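Local coordinates for response regulator (Pseudomonas putida, PDB 3HDV), which probably acts as a bacterial response regulator, its receiver domain expected to take up a phosphoryl group on an aspartate and so switch a transcriptional response, at residues B[68-71]-B[72-75]; B[36-39]-B[40-44]. All coordinates share one frame; numbering follows the deposited sequence.

How the contacts relate
Both contacts are local and belong to neighbouring elements of one receiver domain: contact 1 runs along helix 67-75, contact 2 turns from strand 33-37 into helix 40-49. Each is partly buried, with an apolar side against its neighbours and a polar side outward. L70 of contact 1 packs on A40 and A43 of contact 2, and T73 OG1 lies 3.1 Å from R44 NH1, probably a hydrogen bond between the helices. Their chemistry differs with place: the outer side of contact 1 carries a salt bridge within the helix, whereas contact 2 uses a carboxylate and a water to tie a loop to a helix start.

Contact 1 (B[68-71]-B[72-75]); sequences LDLI and RTIR
L68 to R75 wind as one unbroken run of alpha-helix, the backbone N of R72, T73, I74 and R75 bonding in turn to the carbonyl O of L68, D69, L70 and I71 at 3.0 Å each. This is most of helix 67-75, the connection between parallel strands 53-58 and 83-88 in a beta-alpha-beta unit of the CheY-like receiver fold. On the outer side, R72 runs back toward the start of the helix. Its chain is extended from CG to NE, which carries the guanidinium back to L68 and D69. L68 lies over one face of that group, its CG 3.6 Å above the plane and close to the centre. D69 meets the same group at its edge: NH1 of R72 reaches OD1 of D69 at 3.2 Å in a salt bridge that is far from straight, with an N-H...O angle of 138°. The carboxylate is turned 37° from the guanidinium plane, although OD1 itself stays in that plane. One apolar face and one charged edge thus restrict how R72 can turn. The inner side is aliphatic. CD1 of L70 touches CD1 of I74 at 3.8 Å, one helical turn on, and both residues rest on M56 of strand 53-58, while I71 faces I84 and V86 of strand 83-88. The R75 side chain, bent at chi2, reaches L82 O through NH1 and L102 O through NE, so its guanidinium joins two neighbouring loops to the helix. Between the two sides, OG1 of T73 sits between its own backbone N and carbonyl carbon (chi1 68°), where it can turn back to the preceding turn. The hydroxyl donates to L70 O at 2.9 Å, giving that carbonyl a second donor beside I74 N.

Contact 2 (B[36-39]-B[40-44]); sequences GADG and AEEAR
The turn from edge strand 33-37 into helix 40-49 of the receiver domain brings A37 and D38 against E42 and A43, with G39 at the N-cap. E42 reaches back over the turn: its chain is extended beyond CG, and OE1 accepts the backbone N-H of D38 at 2.8 Å with an angle of 152°. The nitrogen comes from above the carboxylate plane, 39° out of it. The carboxylate of D38 lies beside this bond, crossing that of E42 with the planes nearly perpendicular at 86°. D38 OD1 and E42 OE1 are only 3.2 Å apart, two acceptors carrying like charge, so either acid might bind a proton more readily than usual. A water donates to OD1 of D38 at 2.6 Å and accepts from E42 N, linking the loop side chain to the first turn of the helix. On the side facing strand 9-13, CB of A37 meets CB of A43 at 4.2 Å; A37 also packs on L11 and A43 on V13 of that strand. The carbonyl of G39, the N-cap residue, takes A43 N at 2.9 Å, the bond that closes the first turn. Without the E42 carboxylate, as with an alanine here, the D38 amide would probably lose its side-chain acceptor and the loop would be held less firmly to the helix. Further on, E41 OE1 pairs with NH2 of R44, which also forms a salt bridge with E65. The whole is a strand-to-helix turn of the alternating beta-alpha topology, as in CheY-like receiver domains.

Contact 1 (B[68-71]-B[72-75])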
loop_
_atom_site.group_PDB
_atom_site.type_symbol
_atom_site.label_atom_id
_atom_site.label_comp_id
_atom_site.label_asym_id
_atom_site.label_seq_id
_atom_site.Cartn_x
_atom_site.Cartn_y
_atom_site.Cartn_z
ATOM N N LEU B 68 1.109 -20.860 -0.689
ATOM C CA LEU B 68 0.839 -22.100 -1.403
ATOM C C LEU B 68 -0.147 -23.015 -0.608
ATOM O O LEU B 68 -1.085 -23.569 -1.181
ATOM C CB LEU B 68 2.123 -22.854 -1.736
ATOM C CG LEU B 68 2.084 -24.282 -2.222
ATOM C CD1 LEU B 68 1.230 -24.445 -3.435
ATOM C CD2 LEU B 68 3.520 -24.821 -2.456
ATOM N N ASP B 69 0.076 -23.158 0.686
ATOM C CA ASP B 69 -0.826 -23.974 1.515
ATOM C C ASP B 69 -2.228 -23.357 1.525
ATOM O O ASP B 69 -3.210 -24.086 1.462
ATOM C CB ASP B 69 -0.304 -24.063 2.947
ATOM C CG ASP B 69 0.810 -25.092 3.115
ATOM O OD1 ASP B 69 0.921 -26.012 2.296
ATOM O OD2 ASP B 69 1.567 -24.984 4.090
ATOM N N LEU B 70 -2.335 -22.026 1.598
ATOM C CA LEU B 70 -3.643 -21.373 1.585
ATOM C C LEU B 70 -4.385 -21.689 0.299
ATOM O O LEU B 70 -5.556 -22.084 0.320
ATOM C CB LEU B 70 -3.513 -19.863 1.774
ATOM C CG LEU B 70 -4.731 -18.983 1.410
ATOM C CD1 LEU B 70 -5.946 -19.285 2.345
ATOM C CD2 LEU B 70 -4.399 -17.499 1.476
ATOM N N ILE B 71 -3.719 -21.538 -0.835
ATOM C CA ILE B 71 -4.310 -21.876 -2.112
ATOM C C ILE B 71 -4.790 -23.334 -2.188
ATOM O O ILE B 71 -5.892 -23.605 -2.657
ATOM C CB ILE B 71 -3.333 -21.521 -3.315
ATOM C CG1 ILE B 71 -3.087 -20.005 -3.309
ATOM C CG2 ILE B 71 -3.915 -21.993 -4.638
ATOM C CD1 ILE B 71 -1.952 -19.510 -4.234
ATOM N N ARG B 72 -3.969 -24.260 -1.725
ATOM C CA ARG B 72 -4.358 -25.667 -1.680
ATOM C C ARG B 72 -5.639 -25.881 -0.878
ATOM O O ARG B 72 -6.534 -26.583 -1.326
ATOM C CB ARG B 72 -3.257 -26.503 -1.030
ATOM C CG ARG B 72 -2.269 -27.092 -1.983
ATOM C CD ARG B 72 -1.001 -27.346 -1.196
ATOM N NE ARG B 72 0.073 -27.811 -2.046
ATOM C CZ ARG B 72 1.343 -27.876 -1.664
ATOM N NH1 ARG B 72 1.691 -27.494 -0.443
ATOM N NH2 ARG B 72 2.261 -28.325 -2.511
ATOM N N THR B 73 -5.750 -25.270 0.294
ATOM C CA THR B 73 -7.004 -25.466 1.056
ATOM C C THR B 73 -8.201 -24.834 0.358
ATOM O O THR B 73 -9.339 -25.358 0.455
ATOM C CB THR B 73 -6.934 -24.962 2.486
ATOM O OG1 THR B 73 -6.834 -23.532 2.509
ATOM C CG2 THR B 73 -5.792 -25.615 3.228
ATOM N N ILE B 74 -7.981 -23.695 -0.327
ATOM C CA ILE B 74 -9.074 -23.083 -1.086
ATOM C C ILE B 74 -9.571 -24.029 -2.197
ATOM O O ILE B 74 -10.762 -24.211 -2.369
ATOM C CB ILE B 74 -8.737 -21.664 -1.639
ATOM C CG1 ILE B 74 -8.559 -20.680 -0.486
ATOM C CG2 ILE B 74 -9.857 -21.167 -2.569
ATOM C CD1 ILE B 74 -7.879 -19.361 -0.878
ATOM N N ARG B 75 -8.649 -24.635 -2.934
ATOM C CA ARG B 75 -9.015 -25.468 -4.058
ATOM C C ARG B 75 -9.687 -26.766 -3.616
ATOM O O ARG B 75 -10.302 -27.443 -4.430
ATOM C CB ARG B 75 -7.781 -25.782 -4.958
ATOM C CG ARG B 75 -7.200 -24.566 -5.681
ATOM C CD ARG B 75 -8.185 -23.941 -6.633
ATOM N NE ARG B 75 -7.562 -22.841 -7.375
ATOM C CZ ARG B 75 -8.074 -21.626 -7.484
ATOM N NH1 ARG B 75 -9.248 -21.350 -6.909
ATOM N NH2 ARG B 75 -7.419 -20.680 -8.186
#

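Contact 2 (B[36-39]-B[40-44])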
loop_
_atom_site.group_PDB
_atom_site.type_symbol
_atom_site.label_atom_id
_atom_site.label_comp_id
_atom_site.label_asym_id
_atom_site.label_seq_id
_atom_site.Cartn_x
_atom_site.Cartn_y
_atom_site.Cartn_z
ATOM N N GLY B 36 -8.524 -6.661 3.666
ATOM C CA GLY B 36 -7.232 -7.307 3.899
ATOM C C GLY B 36 -7.307 -8.398 4.923
ATOM O O GLY B 36 -8.093 -8.290 5.871
ATOM N N ALA B 37 -6.503 -9.429 4.726
ATOM C CA ALA B 37 -6.333 -10.538 5.691
ATOM C C ALA B 37 -4.836 -10.660 5.947
ATOM O O ALA B 37 -4.022 -10.516 4.992
ATOM C CB ALA B 37 -6.824 -11.835 5.086
ATOM N N ASP B 38 -4.451 -10.949 7.195
ATOM C CA ASP B 38 -3.037 -10.957 7.557
ATOM C C ASP B 38 -2.356 -12.294 7.457
ATOM O O ASP B 38 -1.194 -12.460 7.910
ATOM C CB ASP B 38 -2.828 -10.305 8.934
ATOM C CG ASP B 38 -3.306 -11.190 10.117
ATOM O OD1 ASP B 38 -3.826 -12.327 9.912
ATOM O OD2 ASP B 38 -3.139 -10.704 11.283
ATOM N N GLY B 39 -3.022 -13.258 6.845
ATOM C CA GLY B 39 -2.436 -14.590 6.662
ATOM C C GLY B 39 -3.492 -15.586 6.238
ATOM O O GLY B 39 -4.654 -15.190 6.023
ATOM N N ALA B 40 -3.116 -16.866 6.102
ATOM C CA ALA B 40 -4.027 -17.872 5.568
ATOM C C ALA B 40 -5.322 -18.065 6.429
ATOM O O ALA B 40 -6.418 -18.162 5.888
ATOM C CB ALA B 40 -3.315 -19.192 5.353
ATOM N N GLU B 41 -5.180 -18.116 7.749
ATOM C CA GLU B 41 -6.367 -18.249 8.642
ATOM C C GLU B 41 -7.351 -17.094 8.502
ATOM O O GLU B 41 -8.523 -17.329 8.287
ATOM C CB GLU B 41 -5.975 -18.465 10.126
ATOM C CG GLU B 41 -7.161 -19.106 11.006
ATOM C CD GLU B 41 -7.959 -20.222 10.245
ATOM O OE1 GLU B 41 -7.338 -21.261 9.843
ATOM O OE2 GLU B 41 -9.204 -20.037 10.022
ATOM N N GLU B 42 -6.893 -15.849 8.585
ATOM C CA GLU B 42 -7.789 -14.733 8.371
ATOM C C GLU B 42 -8.354 -14.736 6.959
ATOM O O GLU B 42 -9.526 -14.368 6.761
ATOM C CB GLU B 42 -7.108 -13.405 8.665
ATOM C CG GLU B 42 -7.846 -12.520 9.604
ATOM C CD GLU B 42 -7.606 -11.041 9.340
ATOM O OE1 GLU B 42 -6.450 -10.663 9.145
ATOM O OE2 GLU B 42 -8.599 -10.261 9.298
ATOM N N ALA B 43 -7.561 -15.174 5.975
ATOM C CA ALA B 43 -8.072 -15.280 4.594
ATOM C C ALA B 43 -9.270 -16.238 4.548
ATOM O O ALA B 43 -10.266 -15.926 3.908
ATOM C CB ALA B 43 -6.993 -15.774 3.582
ATOM N N ARG B 44 -9.140 -17.427 5.159
ATOM C CA ARG B 44 -10.215 -18.444 5.114
ATOM C C ARG B 44 -11.495 -17.911 5.849
ATOM O O ARG B 44 -12.616 -18.055 5.359
ATOM C CB ARG B 44 -9.721 -19.775 5.696
ATOM C CG ARG B 44 -8.867 -20.594 4.740
ATOM C CD ARG B 44 -8.525 -21.970 5.339
ATOM N NE ARG B 44 -7.615 -21.787 6.447
ATOM C CZ ARG B 44 -6.304 -21.986 6.360
ATOM N NH1 ARG B 44 -5.748 -22.396 5.221
ATOM N NH2 ARG B 44 -5.552 -21.750 7.412
HETATM O O HOH W 1 -4.234 -14.798 9.346
#